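PDB 5K9F: NIPSNAP domain protein from Burkholderia xenovorans, which is of unknown function but belongs to the NIPSNAP family and probably assembles as a dimeric alpha-beta protein. Local coordinates for the interface of chains A and B. Sequence-based numbering; all coordinates share one arbitrary frame. Chains: chain A/B, NIPSNAP domain protein.

Contact 1: the interface of chains A and B. Residues chain A 27, 30, 35, 45, 47-49; chain B 105-106, 108-109.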
loop_
_atom_site.group_PDB
_atom_site.type_symbol
_atom_site.label_atom_id
_atom_site.label_comp_id
_atom_site.label_asym_id
_atom_site.label_seq_id
_atom_site.Cartn_x
_atom_site.Cartn_y
_atom_site.Cartn_z
ATOM N N LEU A 27 -17.389 -10.085 -17.865
ATOM C CA LEU A 27 -16.888 -11.291 -18.520
ATOM C C LEU A 27 -17.830 -11.757 -19.623
ATOM O O LEU A 27 -17.377 -12.235 -20.663
ATOM C CB LEU A 27 -16.671 -12.408 -17.496
ATOM C CG LEU A 27 -15.491 -12.166 -16.549
ATOM C CD1 LEU A 27 -15.427 -13.289 -15.517
ATOM C CD2 LEU A 27 -14.176 -12.045 -17.324
ATOM N N TYR A 30 -17.372 -9.217 -22.542
ATOM C CA TYR A 30 -16.078 -9.453 -23.176
ATOM C C TYR A 30 -16.101 -10.717 -24.031
ATOM O O TYR A 30 -15.654 -10.710 -25.185
ATOM C CB TYR A 30 -14.979 -9.535 -22.103
ATOM C CG TYR A 30 -13.623 -9.909 -22.678
ATOM C CD1 TYR A 30 -12.875 -8.987 -23.398
ATOM C CD2 TYR A 30 -13.110 -11.194 -22.528
ATOM C CE1 TYR A 30 -11.641 -9.329 -23.934
ATOM C CE2 TYR A 30 -11.882 -11.546 -23.062
ATOM C CZ TYR A 30 -11.147 -10.605 -23.756
ATOM O OH TYR A 30 -9.918 -10.954 -24.286
ATOM N N LEU A 35 -13.375 -10.834 -26.917
ATOM C CA LEU A 35 -12.380 -11.904 -26.858
ATOM C C LEU A 35 -11.804 -12.235 -28.235
ATOM O O LEU A 35 -10.580 -12.305 -28.405
ATOM C CB LEU A 35 -13.004 -13.154 -26.233
ATOM C CG LEU A 35 -12.161 -14.425 -26.293
ATOM C CD1 LEU A 35 -10.845 -14.258 -25.532
ATOM C CD2 LEU A 35 -12.960 -15.598 -25.746
ATOM N N LEU A 45 -3.245 -15.989 -25.462
ATOM C CA LEU A 45 -3.836 -15.847 -24.130
ATOM C C LEU A 45 -3.377 -17.010 -23.265
ATOM O O LEU A 45 -3.564 -18.175 -23.638
ATOM C CB LEU A 45 -5.361 -15.819 -24.223
ATOM C CG LEU A 45 -6.135 -15.726 -22.898
ATOM C CD1 LEU A 45 -5.793 -14.431 -22.184
ATOM C CD2 LEU A 45 -7.635 -15.814 -23.153
ATOM N N GLY A 47 -4.081 -17.025 -19.715
ATOM C CA GLY A 47 -5.003 -17.169 -18.610
ATOM C C GLY A 47 -5.871 -15.939 -18.477
ATOM O O GLY A 47 -5.424 -14.815 -18.742
ATOM N N TYR A 48 -7.124 -16.134 -18.086
ATOM C CA TYR A 48 -8.051 -15.023 -17.877
ATOM C C TYR A 48 -8.898 -15.414 -16.675
ATOM O O TYR A 48 -9.642 -16.399 -16.740
ATOM C CB TYR A 48 -8.907 -14.779 -19.126
ATOM C CG TYR A 48 -9.401 -13.356 -19.320
ATOM C CD1 TYR A 48 -10.334 -12.800 -18.464
ATOM C CD2 TYR A 48 -8.965 -12.590 -20.395
ATOM C CE1 TYR A 48 -10.803 -11.505 -18.664
ATOM C CE2 TYR A 48 -9.414 -11.303 -20.592
ATOM C CZ TYR A 48 -10.332 -10.758 -19.727
ATOM O OH TYR A 48 -10.788 -9.468 -19.923
ATOM N N TYR A 49 -8.770 -14.670 -15.582
ATOM C CA TYR A 49 -9.309 -15.076 -14.287
ATOM C C TYR A 49 -10.085 -13.945 -13.629
ATOM O O TYR A 49 -9.919 -12.767 -13.963
ATOM C CB TYR A 49 -8.180 -15.476 -13.317
ATOM C CG TYR A 49 -7.188 -16.460 -13.862
ATOM C CD1 TYR A 49 -7.491 -17.821 -13.902
ATOM C CD2 TYR A 49 -5.947 -16.042 -14.326
ATOM C CE1 TYR A 49 -6.572 -18.736 -14.395
ATOM C CE2 TYR A 49 -5.022 -16.949 -14.813
ATOM C CZ TYR A 49 -5.340 -18.290 -14.842
ATOM O OH TYR A 49 -4.426 -19.211 -15.336
ATOM N N PRO B 105 -10.870 -19.377 -13.216
ATOM C CA PRO B 105 -10.804 -19.087 -14.653
ATOM C C PRO B 105 -12.160 -18.667 -15.196
ATOM O O PRO B 105 -13.201 -19.221 -14.823
ATOM C CB PRO B 105 -10.349 -20.418 -15.270
ATOM C CG PRO B 105 -9.796 -21.221 -14.126
ATOM C CD PRO B 105 -10.548 -20.779 -12.907
ATOM N N ALA B 106 -12.136 -17.676 -16.089
ATOM C CA ALA B 106 -13.287 -17.397 -16.925
ATOM C C ALA B 106 -13.576 -18.616 -17.802
ATOM O O ALA B 106 -12.688 -19.433 -18.059
ATOM C CB ALA B 106 -13.025 -16.160 -17.782
ATOM N N PHE B 108 -13.860 -19.078 -20.912
ATOM C CA PHE B 108 -13.082 -19.105 -22.143
ATOM C C PHE B 108 -11.574 -19.145 -21.897
ATOM O O PHE B 108 -10.803 -19.142 -22.865
ATOM C CB PHE B 108 -13.425 -17.868 -22.981
ATOM C CG PHE B 108 -13.232 -16.579 -22.232
ATOM C CD1 PHE B 108 -11.974 -15.996 -22.147
ATOM C CD2 PHE B 108 -14.294 -15.973 -21.578
ATOM C CE1 PHE B 108 -11.784 -14.825 -21.430
ATOM C CE2 PHE B 108 -14.110 -14.793 -20.866
ATOM C CZ PHE B 108 -12.849 -14.224 -20.788
ATOM N N SER B 109 -11.138 -19.144 -20.641
ATOM C CA SER B 109 -9.712 -19.217 -20.347
ATOM C C SER B 109 -9.154 -20.554 -20.833
ATOM O O SER B 109 -9.847 -21.578 -20.762
ATOM C CB SER B 109 -9.482 -19.040 -18.839
ATOM O OG SER B 109 -8.101 -18.949 -18.494
#
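One edge of the B:Phe108 ring points at a face of the A:Tyr48 ring. Atom B:Phe108 CE1 stands above that face toward its rim, 3.5 Å from A:Tyr48 CG, and with the planes turned 65° apart the pair is edge-to-face. The CD2-CE2 edge of A:Tyr30 comes down over the CE1-CZ end of the phenyl: B:Phe108 CE1 lies in the plane of the tyrosine ring, and CZ is 3.5 Å from A:Tyr30 CD2. The methyl CB of its own chain's B:Ala106 sits above the other face of B:Phe108, offset toward the rim. On the side opposite that methyl, but outside the rim, are both methyls of A:Leu35, with CD2 3.6 Å from B:Phe108 CB. The phenyl is thus held between B:Ala106 CB on one side and A:Leu35 with the A:Tyr30 edge on the other. B:Phe108 CG takes the crowded position between its backbone N and carbonyl carbon (chi1 55°), directing the ring into chain A, where 101 Å² of the residue is hidden. Within chain A the wall is braced by its own contacts: the phenol oxygen A:Tyr48 OH lies over the centre of the A:Tyr30 ring, 3.7 Å above its plane, and A:Leu35 N approaches that ring's other face. A:Tyr30 belongs to helix 23-33 and A:Leu35 to helix 35-42, so the pocket joins two helices to strand 45-51. Main-chain polarity is met beside it. A:Tyr48 O accepts a nearly straight hydrogen bond from B:Ala106 N at 2.9 Å, with the donor tilted 18° from the carbonyl plane. A:Tyr48 N in turn donates to the hydroxyl of B:Ser109, so both backbone polar groups of this strand residue are engaged by the partner. The site holds the C-terminal segment of chain B against chain A, with an antiparallel bridge between A:Tyr49 and B:Pro105; this probably stabilises a dimer, though the structure alone does not prove that assembly in solution.

Contact 2: the interface of chains A and B. Residues chain A 11, 46, 62, 103-105, 109; chain B 47-49.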
loop_
_atom_site.group_PDB
_atom_site.type_symbol
_atom_site.label_atom_id
_atom_site.label_comp_id
_atom_site.label_asym_id
_atom_site.label_seq_id
_atom_site.Cartn_x
_atom_site.Cartn_y
_atom_site.Cartn_z
ATOM N N VAL A 11 5.959 -12.246 -20.817
ATOM C CA VAL A 11 4.613 -12.454 -20.296
ATOM C C VAL A 11 4.113 -11.170 -19.652
ATOM O O VAL A 11 4.821 -10.543 -18.854
ATOM C CB VAL A 11 4.579 -13.635 -19.310
ATOM C CG1 VAL A 11 3.227 -13.744 -18.674
ATOM C CG2 VAL A 11 4.904 -14.933 -20.050
ATOM N N LEU A 46 -2.771 -16.699 -22.119
ATOM C CA LEU A 46 -2.275 -17.717 -21.200
ATOM C C LEU A 46 -3.207 -17.974 -20.030
ATOM O O LEU A 46 -3.125 -19.043 -19.415
ATOM C CB LEU A 46 -0.904 -17.304 -20.648
ATOM C CG LEU A 46 0.217 -17.146 -21.678
ATOM C CD1 LEU A 46 1.437 -16.511 -21.019
ATOM C CD2 LEU A 46 0.586 -18.483 -22.278
ATOM N N LEU A 62 -3.265 -12.938 -18.399
ATOM C CA LEU A 62 -1.876 -13.161 -18.761
ATOM C C LEU A 62 -1.791 -13.394 -20.259
ATOM O O LEU A 62 -2.532 -14.210 -20.809
ATOM C CB LEU A 62 -1.274 -14.349 -18.006
ATOM C CG LEU A 62 -0.975 -14.049 -16.532
ATOM C CD1 LEU A 62 -2.203 -14.265 -15.665
ATOM C CD2 LEU A 62 0.191 -14.895 -16.050
ATOM N N LEU A 103 6.703 -10.074 -16.941
ATOM C CA LEU A 103 7.282 -11.243 -16.286
ATOM C C LEU A 103 8.084 -12.063 -17.284
ATOM O O LEU A 103 7.786 -12.078 -18.479
ATOM C CB LEU A 103 6.190 -12.138 -15.705
ATOM C CG LEU A 103 5.161 -11.475 -14.788
ATOM C CD1 LEU A 103 4.075 -12.490 -14.395
ATOM C CD2 LEU A 103 5.826 -10.869 -13.539
ATOM N N THR A 104 9.089 -12.774 -16.776
ATOM C CA THR A 104 9.869 -13.694 -17.598
ATOM C C THR A 104 9.684 -15.112 -17.083
ATOM O O THR A 104 9.806 -15.343 -15.874
ATOM C CB THR A 104 11.345 -13.332 -17.556
ATOM O OG1 THR A 104 11.523 -12.031 -18.119
ATOM C CG2 THR A 104 12.163 -14.353 -18.359
ATOM N N PRO A 105 9.370 -16.079 -17.943
ATOM C CA PRO A 105 9.259 -17.462 -17.468
ATOM C C PRO A 105 10.609 -18.011 -17.038
ATOM O O PRO A 105 11.637 -17.762 -17.679
ATOM C CB PRO A 105 8.714 -18.221 -18.688
ATOM C CG PRO A 105 8.172 -17.163 -19.607
ATOM C CD PRO A 105 8.996 -15.935 -19.359
ATOM N N SER A 109 9.338 -23.418 -16.764
ATOM C CA SER A 109 7.924 -23.068 -16.814
ATOM C C SER A 109 7.283 -23.693 -18.052
ATOM O O SER A 109 7.929 -23.786 -19.105
ATOM C CB SER A 109 7.766 -21.541 -16.824
ATOM O OG SER A 109 6.406 -21.121 -16.721
ATOM N N GLY B 47 2.435 -21.894 -14.488
ATOM C CA GLY B 47 3.395 -20.862 -14.813
ATOM C C GLY B 47 4.325 -20.614 -13.648
ATOM O O GLY B 47 3.922 -20.713 -12.481
ATOM N N TYR B 48 5.583 -20.312 -13.943
ATOM C CA TYR B 48 6.569 -20.008 -12.909
ATOM C C TYR B 48 7.447 -18.907 -13.487
ATOM O O TYR B 48 8.139 -19.132 -14.486
ATOM C CB TYR B 48 7.383 -21.255 -12.541
ATOM C CG TYR B 48 7.935 -21.289 -11.127
ATOM C CD1 TYR B 48 8.929 -20.414 -10.726
ATOM C CD2 TYR B 48 7.492 -22.235 -10.211
ATOM C CE1 TYR B 48 9.450 -20.470 -9.437
ATOM C CE2 TYR B 48 7.993 -22.288 -8.929
ATOM C CZ TYR B 48 8.972 -21.406 -8.540
ATOM O OH TYR B 48 9.481 -21.458 -7.256
ATOM N N TYR B 49 7.400 -17.723 -12.886
ATOM C CA TYR B 49 7.972 -16.518 -13.478
ATOM C C TYR B 49 8.828 -15.759 -12.475
ATOM O O TYR B 49 8.705 -15.932 -11.259
ATOM C CB TYR B 49 6.868 -15.553 -13.953
ATOM C CG TYR B 49 5.808 -16.171 -14.816
ATOM C CD1 TYR B 49 6.044 -16.399 -16.172
ATOM C CD2 TYR B 49 4.570 -16.519 -14.290
ATOM C CE1 TYR B 49 5.063 -16.960 -16.976
ATOM C CE2 TYR B 49 3.584 -17.073 -15.086
ATOM C CZ TYR B 49 3.835 -17.287 -16.425
ATOM O OH TYR B 49 2.858 -17.850 -17.235
#
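The hydroxyl A:Ser109 OG accepts a hydrogen bond from B:Tyr48 N at 3.0 Å, with 155° at the hydrogen. OG is anti to the backbone N of A:Ser109 (chi1 -173°), which carries the hydroxyl toward the partner's strand 45-51. This strand-to-tail contact belongs to a NIPSNAP domain, a family related to the dimeric alpha-beta barrels. Next along the strand, A:Pro105 and B:Tyr49 form an antiparallel bridge, and the B:Tyr49 side chain, with 91 Å² hidden, fills the apolar part of the patch. Its ring presents an edge to the main chain of strand 95-105: A:Thr104 C and A:Pro105 N lie in its plane, and A:Pro105 CA is 3.6 Å from B:Tyr49 CD1. A:Leu103 CB packs 3.9 Å from B:Tyr49 CB, and its methyl CD1 stands on one side of the ring, just outside the CG-CD2 bond, 4.1 Å from B:Tyr49 CG. From that same side come A:Val11, whose methyl CG2 is 3.7 Å from B:Tyr49 CE1 at the rim, and A:Leu62, whose CD2 lies 4.1 Å from B:Tyr49 CE2 near the phenol end. B:Tyr49 CG is anti to its carbonyl carbon (chi1 -50°), a torsion that swings the ring away from its own carbonyl and lays it across the side chains of strands 10-18, 58-65 and 95-105. The side chains of A:Val11 and A:Leu103 each cross the tyrosine at about a right angle, touching it by methyl or methylene groups.

Contact 1 and contact 2 have C-alpha centres about 16 Å apart and lie on one two-fold symmetric interface. They overlap through symmetry: residues 47-49 and 105 and 109 occur in both, with the chains exchanged, so each strand 45-51 receives the partner's C-terminal segment. Contact 1 shows the burial of the tail phenylalanine against the partner's helices, contact 2 that of the strand tyrosine on the partner's sheet. Successive residues 48 and 49 therefore serve opposite sides of the strand. The reciprocal exchange suggests a dimer as the building block of the deposited eight-chain assembly.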